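Local coordinates for NigD-like protein (Bacteroides vulgatus ATCC 8482, PDB 3K6O), which is of unknown function, a NigD-like protein that probably pairs an N-terminal OB domain with a C-terminal beta sandwich, at residues Q45-Y50 against R78-T83. Sequence-based numbering, arbitrary orientation.
With SO4 (sulfate ion), chain F; SO4 (sulfate ion), chain G.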
loop_
_atom_site.group_PDB
_atom_site.type_symbol
_atom_site.label_atom_id
_atom_site.label_comp_id
_atom_site.label_asym_id
_atom_site.label_seq_id
_atom_site.Cartn_x
_atom_site.Cartn_y
_atom_site.Cartn_z
ATOM N N GLN A 45 17.841 13.430 -11.488
ATOM C CA GLN A 45 17.153 14.710 -11.588
ATOM C C GLN A 45 15.918 14.654 -10.692
ATOM O O GLN A 45 15.296 13.600 -10.543
ATOM C CB GLN A 45 16.742 14.986 -13.037
ATOM C CG GLN A 45 17.937 15.182 -14.031
ATOM C CD GLN A 45 17.526 15.240 -15.481
ATOM O OE1 GLN A 45 16.338 15.215 -15.800
ATOM N NE2 GLN A 45 18.521 15.300 -16.389
ATOM N N HIS A 46 15.565 15.789 -10.107
ATOM C CA HIS A 46 14.353 15.898 -9.298
ATOM C C HIS A 46 13.711 17.272 -9.494
ATOM O O HIS A 46 14.403 18.274 -9.633
ATOM C CB HIS A 46 14.676 15.662 -7.826
ATOM C CG HIS A 46 15.530 16.723 -7.235
ATOM N ND1 HIS A 46 15.082 17.572 -6.251
ATOM C CD2 HIS A 46 16.790 17.121 -7.538
ATOM C CE1 HIS A 46 16.043 18.429 -5.948
ATOM N NE2 HIS A 46 17.080 18.190 -6.731
ATOM N N ILE A 47 12.381 17.300 -9.532
ATOM C CA ILE A 47 11.606 18.531 -9.699
ATOM C C ILE A 47 10.990 18.909 -8.338
ATOM O O ILE A 47 10.610 20.057 -8.108
ATOM C CB ILE A 47 10.479 18.302 -10.738
ATOM C CG1 ILE A 47 11.072 17.911 -12.093
ATOM C CG2 ILE A 47 9.533 19.511 -10.856
ATOM C CD1 ILE A 47 12.064 18.904 -12.669
ATOM N N VAL A 48 10.888 17.916 -7.448
ATOM C CA VAL A 48 10.429 18.122 -6.088
ATOM C C VAL A 48 11.496 17.603 -5.127
ATOM O O VAL A 48 12.358 16.810 -5.530
ATOM C CB VAL A 48 9.091 17.404 -5.835
ATOM C CG1 VAL A 48 8.007 18.003 -6.722
ATOM C CG2 VAL A 48 9.250 15.883 -6.062
ATOM N N PRO A 49 11.472 18.077 -3.868
ATOM C CA PRO A 49 12.474 17.676 -2.883
ATOM C C PRO A 49 12.457 16.185 -2.615
ATOM O O PRO A 49 11.393 15.580 -2.538
ATOM C CB PRO A 49 12.055 18.424 -1.609
ATOM C CG PRO A 49 11.331 19.655 -2.121
ATOM C CD PRO A 49 10.643 19.204 -3.398
ATOM N N TYR A 50 13.635 15.593 -2.450
ATOM C CA TYR A 50 13.707 14.184 -2.098
ATOM C C TYR A 50 14.834 13.824 -1.134
ATOM O O TYR A 50 14.820 12.750 -0.579
ATOM C CB TYR A 50 13.813 13.334 -3.386
ATOM C CG TYR A 50 15.218 13.243 -3.892
ATOM C CD1 TYR A 50 15.814 14.339 -4.510
ATOM C CD2 TYR A 50 15.979 12.089 -3.705
ATOM C CE1 TYR A 50 17.126 14.282 -4.964
ATOM C CE2 TYR A 50 17.296 12.023 -4.157
ATOM C CZ TYR A 50 17.855 13.123 -4.792
ATOM O OH TYR A 50 19.146 13.106 -5.215
ATOM N N ARG A 78 14.469 10.689 -13.396
ATOM C CA ARG A 78 14.039 11.984 -12.927
ATOM C C ARG A 78 12.817 11.742 -12.043
ATOM O O ARG A 78 11.851 11.080 -12.461
ATOM C CB ARG A 78 13.654 12.921 -14.091
ATOM C CG ARG A 78 13.069 14.212 -13.630
ATOM C CD ARG A 78 12.972 15.257 -14.692
ATOM N NE ARG A 78 12.230 14.824 -15.858
ATOM C CZ ARG A 78 12.755 14.601 -17.063
ATOM N NH1 ARG A 78 14.059 14.737 -17.299
ATOM N NH2 ARG A 78 11.963 14.222 -18.048
ATOM N N LEU A 79 12.853 12.289 -10.843
ATOM C CA LEU A 79 11.723 12.219 -9.933
ATOM C C LEU A 79 10.882 13.468 -10.169
ATOM O O LEU A 79 11.260 14.542 -9.727
ATOM C CB LEU A 79 12.212 12.151 -8.484
ATOM C CG LEU A 79 11.142 12.149 -7.397
ATOM C CD1 LEU A 79 10.187 10.925 -7.539
ATOM C CD2 LEU A 79 11.789 12.187 -6.021
ATOM N N ASN A 80 9.771 13.314 -10.902
ATOM C CA ASN A 80 8.921 14.443 -11.313
ATOM C C ASN A 80 7.993 14.936 -10.195
ATOM O O ASN A 80 7.700 16.103 -10.121
ATOM C CB ASN A 80 8.062 14.083 -12.540
ATOM C CG ASN A 80 8.884 13.629 -13.749
ATOM O OD1 ASN A 80 9.872 14.265 -14.120
ATOM N ND2 ASN A 80 8.460 12.527 -14.375
ATOM N N ASP A 81 7.564 14.045 -9.321
ATOM C CA ASP A 81 6.559 14.340 -8.304
ATOM C C ASP A 81 6.339 13.088 -7.498
ATOM O O ASP A 81 6.675 11.976 -7.952
ATOM C CB ASP A 81 5.226 14.712 -8.962
ATOM C CG ASP A 81 4.291 15.459 -8.041
ATOM O OD1 ASP A 81 4.632 15.736 -6.885
ATOM O OD2 ASP A 81 3.173 15.747 -8.494
ATOM N N TYR A 82 5.784 13.257 -6.304
ATOM C CA TYR A 82 5.280 12.124 -5.565
ATOM C C TYR A 82 4.379 12.581 -4.431
ATOM O O TYR A 82 4.270 13.774 -4.139
ATOM C CB TYR A 82 6.435 11.286 -5.013
ATOM C CG TYR A 82 7.272 12.001 -3.979
ATOM C CD1 TYR A 82 8.293 12.827 -4.357
ATOM C CD2 TYR A 82 7.026 11.853 -2.625
ATOM C CE1 TYR A 82 9.039 13.485 -3.427
ATOM C CE2 TYR A 82 7.778 12.516 -1.694
ATOM C CZ TYR A 82 8.776 13.334 -2.114
ATOM O OH TYR A 82 9.568 13.979 -1.214
ATOM N N THR A 83 3.724 11.620 -3.801
ATOM C CA THR A 83 3.046 11.873 -2.539
ATOM C C THR A 83 3.413 10.789 -1.552
ATOM O O THR A 83 3.726 9.661 -1.950
ATOM C CB THR A 83 1.520 11.986 -2.706
ATOM O OG1 THR A 83 0.954 12.461 -1.476
ATOM C CG2 THR A 83 0.883 10.632 -3.086
HETATM S S SO4 F . 16.218 18.594 -1.416
HETATM O O1 SO4 F . 17.654 18.813 -1.149
HETATM O O2 SO4 F . 15.569 18.488 -0.105
HETATM O O3 SO4 F . 15.595 19.679 -2.199
HETATM O O4 SO4 F . 16.052 17.397 -2.262
HETATM S S SO4 G . 19.573 20.508 -6.770
HETATM O O1 SO4 G . 20.311 19.362 -7.315
HETATM O O2 SO4 G . 18.622 20.073 -5.760
HETATM O O3 SO4 G . 20.513 21.412 -6.102
HETATM O O4 SO4 G . 18.832 21.140 -7.868
#
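Y50 and L79 make the buried part of this contact. CB of Y50 sits 3.5 Å from CD2 of L79, and V43 of strand 40-43 touches both side chains. Next to them, CG2 of V48 lies 3.6 Å from CE1 of Y82, obliquely to the ring. P49 O lies at the edge of the Y82 ring, near its plane, and accepts its OH (2.8 Å).

Two parallel bridges, Q45 with R78 and H46 with L79, join the backbones. L79 N donates to Q45 O, and L79 O accepts I47 N. After H46 the first segment turns into loop and the CA spacing widens. On its other side, toward strand 58-66, strand 75-93 has a classic bulge, N80 and D81 both facing N62.

The solvent side is largely polar, though the exposed I47 lies on it too. Q45 OE1 accepts NH1 of R78 at 2.8 Å, in the plane of both groups; amide and guanidinium are only 18° apart. R78 bends at chi3 (56°), and its NE donates to OD1 of N80. N62 and S64 hold the other end of that amide, ND2.

H46 starts on the same face as L79, but its ring leads away from strand 75-93. Its ND1 donates to V48 O (2.9 Å), in the ring plane but well above the carbonyl plane, while CE1 of Y50 lies over one ring face, toward its rim. NE2 donates to a sulfate, and Y50 N to a second one; R51 also binds sulfate.

With ND1 and NE2 both donating, H46 is probably protonated, and the sulfates, likely from the crystallisation liquor, suggest a positively polarised surface on the probable OB domain.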